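Local coordinates for hypothetical protein (PDB 4G2A), which is of unknown function but, as a two-domain protein with DUF4424 and YARHG regions, may bind nutrients, at residues K243-Y246 with P247-S251; D253-S256 with K257-R260; L35-P38 with Q39-S43. All coordinates share one frame; numbering follows the deposited sequence. Where two conformers were deposited one is given.

Interaction 1: residues K243-Y246 with P247-S251; sequences KVIY and PWLNS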
loop_
_atom_site.group_PDB
_atom_site.type_symbol
_atom_site.label_atom_id
_atom_site.label_comp_id
_atom_site.label_asym_id
_atom_site.label_seq_id
_atom_site.Cartn_x
_atom_site.Cartn_y
_atom_site.Cartn_z
ATOM N N LYS A 243 -14.087 -9.399 -7.484
ATOM C CA LYS A 243 -14.610 -10.592 -6.822
ATOM C C LYS A 243 -16.094 -10.833 -7.104
ATOM O O LYS A 243 -16.578 -11.934 -6.831
ATOM C CB LYS A 243 -14.378 -10.535 -5.296
ATOM C CG LYS A 243 -12.916 -10.362 -4.863
ATOM C CD LYS A 243 -11.974 -11.484 -5.293
ATOM C CE LYS A 243 -12.322 -12.832 -4.711
ATOM N NZ LYS A 243 -11.284 -13.833 -5.057
ATOM N N VAL A 244 -16.823 -9.831 -7.620
ATOM C CA VAL A 244 -18.253 -10.011 -7.860
ATOM C C VAL A 244 -18.585 -9.799 -9.338
ATOM O O VAL A 244 -19.131 -10.716 -9.934
ATOM C CB VAL A 244 -19.174 -9.163 -6.925
ATOM C CG1 VAL A 244 -20.634 -9.562 -7.087
ATOM C CG2 VAL A 244 -18.770 -9.300 -5.443
ATOM N N ILE A 245 -18.260 -8.634 -9.939
ATOM C CA ILE A 245 -18.649 -8.311 -11.328
ATOM C C ILE A 245 -17.813 -9.073 -12.383
ATOM O O ILE A 245 -18.394 -9.784 -13.207
ATOM C CB ILE A 245 -18.632 -6.772 -11.629
ATOM C CG1 ILE A 245 -19.380 -5.870 -10.580
ATOM C CG2 ILE A 245 -19.028 -6.438 -13.064
ATOM C CD1 ILE A 245 -20.671 -6.325 -9.976
ATOM N N TYR A 246 -16.475 -8.882 -12.395
ATOM C CA TYR A 246 -15.584 -9.465 -13.410
ATOM C C TYR A 246 -15.634 -11.030 -13.448
ATOM O O TYR A 246 -15.647 -11.556 -14.560
ATOM C CB TYR A 246 -14.135 -8.950 -13.268
ATOM C CG TYR A 246 -13.943 -7.446 -13.420
ATOM C CD1 TYR A 246 -15.019 -6.602 -13.713
ATOM C CD2 TYR A 246 -12.691 -6.861 -13.247
ATOM C CE1 TYR A 246 -14.855 -5.216 -13.801
ATOM C CE2 TYR A 246 -12.512 -5.477 -13.351
ATOM C CZ TYR A 246 -13.595 -4.659 -13.634
ATOM O OH TYR A 246 -13.413 -3.297 -13.754
ATOM N N PRO A 247 -15.737 -11.807 -12.330
ATOM C CA PRO A 247 -15.832 -13.274 -12.480
ATOM C C PRO A 247 -17.013 -13.699 -13.364
ATOM O O PRO A 247 -16.832 -14.618 -14.164
ATOM C CB PRO A 247 -15.998 -13.766 -11.047
ATOM C CG PRO A 247 -15.364 -12.711 -10.225
ATOM C CD PRO A 247 -15.702 -11.432 -10.901
ATOM N N TRP A 248 -18.188 -12.994 -13.270
ATOM C CA TRP A 248 -19.375 -13.246 -14.099
ATOM C C TRP A 248 -19.141 -12.851 -15.545
ATOM O O TRP A 248 -19.616 -13.542 -16.455
ATOM C CB TRP A 248 -20.618 -12.501 -13.574
ATOM C CG TRP A 248 -21.211 -13.123 -12.358
ATOM C CD1 TRP A 248 -21.211 -12.611 -11.097
ATOM C CD2 TRP A 248 -21.852 -14.401 -12.274
ATOM N NE1 TRP A 248 -21.769 -13.513 -10.216
ATOM C CE2 TRP A 248 -22.181 -14.618 -10.916
ATOM C CE3 TRP A 248 -22.168 -15.399 -13.217
ATOM C CZ2 TRP A 248 -22.853 -15.768 -10.485
ATOM C CZ3 TRP A 248 -22.820 -16.540 -12.783
ATOM C CH2 TRP A 248 -23.149 -16.720 -11.432
ATOM N N LEU A 249 -18.421 -11.740 -15.770
ATOM C CA LEU A 249 -18.166 -11.294 -17.135
ATOM C C LEU A 249 -17.136 -12.177 -17.830
ATOM O O LEU A 249 -17.293 -12.431 -19.017
ATOM C CB LEU A 249 -17.750 -9.815 -17.186
ATOM C CG LEU A 249 -18.867 -8.807 -16.892
ATOM C CD1 LEU A 249 -18.305 -7.469 -16.575
ATOM C CD2 LEU A 249 -19.789 -8.657 -18.064
ATOM N N ASN A 250 -16.139 -12.691 -17.096
ATOM C CA ASN A 250 -15.073 -13.542 -17.637
ATOM C C ASN A 250 -15.473 -15.024 -17.725
ATOM O O ASN A 250 -14.776 -15.798 -18.383
ATOM C CB ASN A 250 -13.796 -13.407 -16.802
ATOM C CG ASN A 250 -13.227 -12.010 -16.728
ATOM O OD1 ASN A 250 -13.439 -11.164 -17.599
ATOM N ND2 ASN A 250 -12.462 -11.751 -15.691
ATOM N N SER A 251 -16.594 -15.405 -17.076
ATOM C CA SER A 251 -17.139 -16.761 -17.051
ATOM C C SER A 251 -17.411 -17.259 -18.465
ATOM O O SER A 251 -17.875 -16.486 -19.317
ATOM C CB SER A 251 -18.413 -16.809 -16.213
ATOM O OG SER A 251 -18.832 -18.146 -15.987
#

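Interaction 2: residues D253-S256 with K257-R260; sequences DALS and KLAR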
loop_
_atom_site.group_PDB
_atom_site.type_symbol
_atom_site.label_atom_id
_atom_site.label_comp_id
_atom_site.label_asym_id
_atom_site.label_seq_id
_atom_site.Cartn_x
_atom_site.Cartn_y
_atom_site.Cartn_z
ATOM N N ASP A 253 -19.513 -19.965 -19.275
ATOM C CA ASP A 253 -20.930 -20.315 -19.383
ATOM C C ASP A 253 -21.795 -19.281 -18.619
ATOM O O ASP A 253 -22.755 -19.657 -17.941
ATOM C CB ASP A 253 -21.147 -21.749 -18.837
ATOM C CG ASP A 253 -20.730 -21.963 -17.384
ATOM O OD1 ASP A 253 -19.542 -21.736 -17.065
ATOM O OD2 ASP A 253 -21.588 -22.373 -16.575
ATOM N N ALA A 254 -21.453 -17.982 -18.726
ATOM C CA ALA A 254 -22.093 -16.874 -18.024
ATOM C C ALA A 254 -23.629 -16.929 -17.992
ATOM O O ALA A 254 -24.181 -16.817 -16.901
ATOM C CB ALA A 254 -21.632 -15.547 -18.592
ATOM N N LEU A 255 -24.319 -17.119 -19.139
ATOM C CA LEU A 255 -25.795 -17.124 -19.148
ATOM C C LEU A 255 -26.374 -18.354 -18.450
ATOM O O LEU A 255 -27.331 -18.211 -17.686
ATOM C CB LEU A 255 -26.355 -16.989 -20.568
ATOM C CG LEU A 255 -26.033 -15.655 -21.269
ATOM C CD1 LEU A 255 -26.715 -15.554 -22.601
ATOM C CD2 LEU A 255 -26.372 -14.460 -20.388
ATOM N N SER A 256 -25.756 -19.536 -18.657
ATOM C CA SER A 256 -26.136 -20.804 -18.024
ATOM C C SER A 256 -25.889 -20.751 -16.514
ATOM O O SER A 256 -26.744 -21.177 -15.742
ATOM C CB SER A 256 -25.351 -21.964 -18.636
ATOM O OG SER A 256 -25.438 -21.970 -20.052
ATOM N N LYS A 257 -24.724 -20.210 -16.104
ATOM C CA LYS A 257 -24.300 -20.052 -14.712
ATOM C C LYS A 257 -25.205 -19.023 -13.975
ATOM O O LYS A 257 -25.596 -19.289 -12.834
ATOM C CB LYS A 257 -22.815 -19.645 -14.659
ATOM C CG LYS A 257 -22.068 -20.120 -13.426
ATOM C CD LYS A 257 -20.574 -19.831 -13.541
ATOM C CE LYS A 257 -19.844 -19.987 -12.224
ATOM N NZ LYS A 257 -18.368 -19.848 -12.378
ATOM N N LEU A 258 -25.570 -17.885 -14.629
ATOM C CA LEU A 258 -26.454 -16.873 -14.018
ATOM C C LEU A 258 -27.876 -17.436 -13.784
ATOM O O LEU A 258 -28.509 -17.103 -12.780
ATOM C CB LEU A 258 -26.552 -15.592 -14.875
ATOM C CG LEU A 258 -25.413 -14.584 -14.865
ATOM C CD1 LEU A 258 -25.518 -13.645 -16.066
ATOM C CD2 LEU A 258 -25.415 -13.752 -13.615
ATOM N N ALA A 259 -28.374 -18.279 -14.716
ATOM C CA ALA A 259 -29.690 -18.926 -14.623
ATOM C C ALA A 259 -29.754 -19.916 -13.437
ATOM O O ALA A 259 -30.836 -20.134 -12.890
ATOM C CB ALA A 259 -30.013 -19.645 -15.924
ATOM N N ARG A 260 -28.595 -20.482 -13.034
ATOM C CA ARG A 260 -28.432 -21.422 -11.914
ATOM C C ARG A 260 -28.540 -20.740 -10.539
ATOM O O ARG A 260 -28.561 -21.442 -9.523
ATOM C CB ARG A 260 -27.059 -22.121 -11.997
ATOM C CG ARG A 260 -27.006 -23.322 -12.926
ATOM C CD ARG A 260 -25.597 -23.884 -12.983
ATOM N NE ARG A 260 -25.127 -24.003 -14.365
ATOM C CZ ARG A 260 -23.857 -24.164 -14.718
ATOM N NH1 ARG A 260 -22.906 -24.232 -13.795
ATOM N NH2 ARG A 260 -23.527 -24.260 -15.999
#

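Interaction 3: residues L35-P38 with Q39-S43; sequences LNEP and QMNGS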
loop_
_atom_site.group_PDB
_atom_site.type_symbol
_atom_site.label_atom_id
_atom_site.label_comp_id
_atom_site.label_asym_id
_atom_site.label_seq_id
_atom_site.Cartn_x
_atom_site.Cartn_y
_atom_site.Cartn_z
ATOM N N LEU A 35 -7.981 6.038 -2.398
ATOM C CA LEU A 35 -7.780 4.610 -2.686
ATOM C C LEU A 35 -9.018 3.911 -3.244
ATOM O O LEU A 35 -8.868 2.870 -3.874
ATOM C CB LEU A 35 -7.295 3.841 -1.441
ATOM C CG LEU A 35 -5.933 4.213 -0.858
ATOM C CD1 LEU A 35 -5.721 3.499 0.436
ATOM C CD2 LEU A 35 -4.835 3.803 -1.770
ATOM N N ASN A 36 -10.223 4.470 -3.029
ATOM C CA ASN A 36 -11.474 3.892 -3.517
ATOM C C ASN A 36 -11.991 4.616 -4.768
ATOM O O ASN A 36 -13.154 4.466 -5.143
ATOM C CB ASN A 36 -12.539 3.905 -2.408
ATOM C CG ASN A 36 -13.567 2.810 -2.560
ATOM O OD1 ASN A 36 -13.248 1.669 -2.914
ATOM N ND2 ASN A 36 -14.823 3.127 -2.292
ATOM N N GLU A 37 -11.137 5.417 -5.401
ATOM C CA GLU A 37 -11.508 6.140 -6.623
ATOM C C GLU A 37 -11.309 5.197 -7.813
ATOM O O GLU A 37 -10.239 4.595 -7.932
ATOM C CB GLU A 37 -10.693 7.447 -6.776
ATOM C CG GLU A 37 -11.008 8.493 -5.719
ATOM C CD GLU A 37 -12.320 9.239 -5.870
ATOM O OE1 GLU A 37 -12.713 9.533 -7.022
ATOM O OE2 GLU A 37 -12.922 9.592 -4.829
ATOM N N PRO A 38 -12.328 5.010 -8.680
ATOM C CA PRO A 38 -12.172 4.052 -9.795
ATOM C C PRO A 38 -11.132 4.485 -10.858
ATOM O O PRO A 38 -10.695 3.651 -11.651
ATOM C CB PRO A 38 -13.592 3.951 -10.372
ATOM C CG PRO A 38 -14.269 5.217 -9.978
ATOM C CD PRO A 38 -13.689 5.592 -8.647
ATOM N N GLN A 39 -10.717 5.769 -10.849
ATOM C CA GLN A 39 -9.709 6.375 -11.741
ATOM C C GLN A 39 -8.283 5.851 -11.458
ATOM O O GLN A 39 -7.356 6.157 -12.223
ATOM C CB GLN A 39 -9.690 7.913 -11.587
ATOM C CG GLN A 39 -11.037 8.609 -11.697
ATOM C CD GLN A 39 -11.586 8.957 -10.340
ATOM O OE1 GLN A 39 -10.964 9.671 -9.546
ATOM N NE2 GLN A 39 -12.787 8.499 -10.061
HETATM N N MSE A 40 -8.104 5.121 -10.337
HETATM C CA MSE A 40 -6.845 4.506 -9.882
HETATM C C MSE A 40 -5.760 5.563 -9.703
HETATM O O MSE A 40 -4.606 5.378 -10.106
HETATM C CB MSE A 40 -6.376 3.369 -10.822
HETATM C CG MSE A 40 -7.430 2.301 -11.110
HETATM SE SE MSE A 40 -8.434 1.649 -9.560
HETATM C CE MSE A 40 -7.000 1.054 -8.409
ATOM N N ASN A 41 -6.143 6.673 -9.067
ATOM C CA ASN A 41 -5.243 7.787 -8.809
ATOM C C ASN A 41 -4.964 7.890 -7.290
ATOM O O ASN A 41 -4.682 8.967 -6.755
ATOM C CB ASN A 41 -5.806 9.097 -9.421
ATOM C CG ASN A 41 -7.112 9.576 -8.838
ATOM O OD1 ASN A 41 -7.740 8.915 -8.009
ATOM N ND2 ASN A 41 -7.530 10.761 -9.246
ATOM N N GLY A 42 -4.994 6.741 -6.636
ATOM C CA GLY A 42 -4.686 6.623 -5.220
ATOM C C GLY A 42 -3.220 6.866 -4.924
ATOM O O GLY A 42 -2.346 6.726 -5.795
ATOM N N SER A 43 -2.947 7.260 -3.682
ATOM C CA SER A 43 -1.597 7.543 -3.235
ATOM C C SER A 43 -1.415 7.137 -1.777
ATOM O O SER A 43 -2.386 6.951 -1.045
ATOM C CB SER A 43 -1.271 9.027 -3.411
ATOM O OG SER A 43 -2.283 9.868 -2.873
#

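Interaction 1: residues K243-Y246 with P247-S251
Pro247 sets its ring against the preceding turn of the helix, formed by Lys243 to Tyr246. Having no N-H to give, it interrupts the bonding of the helix: CG lies 3.7 Å from Lys243 O and CD rests near Val244 O and the CB of Tyr246. The helix accordingly kinks here, after a wider pi-type turn at 243-245. Next, Trp248 sends only a weak backbone bond to Ile245 O. Its indole, with CG anti to the carbonyl carbon (chi1 -75°), swings back along the helix, and the ring edge at CD1 comes 3.0 Å from Val244 O, near the ring plane. Regular bonding resumes at Leu249, whose N donates to Ile245 O at 3.2 Å, in the carbonyl plane. The Leu249 side chain runs alongside that of Ile245, pointing the same way, with CD1 at 3.7 Å from Ile245 CG2; the same methyl approaches the Tyr246 ring obliquely. Asn250 N closes the last turn on Tyr246 O at 2.8 Å (N-H...O 157°), and its amide lies near that oxygen without hydrogen-bonding to it. The contact forms the kinked C-terminal half of helix 236-250: Val244, Ile245 and Trp248 lean on helix 263-275, Leu249 and Tyr246 on helix 309-321, and Trp248 also meets helix 254-259.

Interaction 2: residues D253-S256 with K257-R260
Asp253, at the N-cap position, reaches Arg260, seven residues on: in one of its two modelled conformers its OD2 makes a salt bridge to Arg260 NH2 (2.8 Å), a contact the other conformer may not keep. In that conformer the side chains cross at about a right angle, yet the carboxylate and guanidinium planes are only 26° apart, and OD2 approaches the guanidinium obliquely. There Asp253 holds CG between its backbone N and carbonyl carbon (chi1 59°), which directs the carboxylate toward the following turn; Arg260 bends at chi3 to bring its head back over Lys257 CA and close to Ser256. A sulfate ion, probably from the crystallisation liquor, bridges to Arg260 NH1. The aliphatic stem of Lys257 passes the same carboxylate, again in this conformer, with CB 3.6 Å from Asp253 OD2, while NZ, 5.2 Å from Asp253 OD1, makes no direct bridge.

Backbone hydrogen bonds supply the helical frame. Lys257 N reaches Asp253 O at 2.7 Å and nearly straight (166°), so the N-cap residue is tied in through its carbonyl, its side chain making no capping bond. Leu258 N to Ala254 O and Ala259 N to Leu255 O follow, whereas Arg260 N to Ser256 O is long and weak at 3.4 Å.

Apolar contact is slight: Leu255 CD2 and Leu258 CD1 are 4.5 Å apart. These leucines turn instead to neighbouring helices. Leu258 and Ala254 pack on Met317 and Leu255 on Gln320, all in helix 309-321, while Lys257 and Leu258 meet Trp248 of helix 236-250.

Interaction 3: residues L35-P38 with Q39-S43
Glu37 carries its CG anti to the carbonyl carbon (chi1 -67°) and bends again further out, folding its carboxylate back beside Gln39. The two side chains run alongside each other and point the same way, with the carboxylate and amide planes turned well away from parallel. Asn41 places CG between its backbone N and carbonyl carbon, which lifts the amide toward Glu37 from the other arm of the loop; OD1 comes 3.5 Å from Glu37 CB, the side chains crossing with their flat ends inclined to each other. That oxygen is buried by the contact and finds no hydrogen-bond partner in the model.

The backbone reverses in a type I beta turn from Glu37 to Met40, with Pro38 and Gln39 at its corners. Met40 N donates to Glu37 O at 3.3 Å; the N-H points well at the oxygen (162°) but arrives from above the carbonyl plane, 50° out of it. Met40, a selenomethionine, lies against the turn with SE 3.7 Å from Pro38 O and 3.8 Å from Glu37 O. Beyond it Gly42 comes back beside Leu35, their CA atoms 4.5 Å apart, and Leu35 CD2 approaches Ser43 O at 4.1 Å.

The loop is the connection of a beta hairpin, with the type I turn at its tip: it joins antiparallel strands 21-33 and 43-54, whose pairing begins with the backbone bonds of Ser43 to Lys33. Leu35 and Met40 pack against strand 136-150 at Ala147 and Tyr149, and Leu35 and Asn36 touch Thr235 at the end of strand 229-235.

Interactions 1 and 2 belong to the helical YARHG region and lie on consecutive helices that touch; both also lean on helix 309-321. Interaction 3 sits in the strand-rich DUF4424 region, nearer the chain's centre, about 32 Å between centres from interaction 2 and 21 Å from interaction 1. Interaction 1 is a surface contact; interactions 2 and 3 are partly buried. Their chemistry follows their setting: a proline-kinked helix with apolar and aromatic flanks, a short helix with a charged pair, in one conformer, on its more exposed side, and a turn joining two strands with one backbone bond across it.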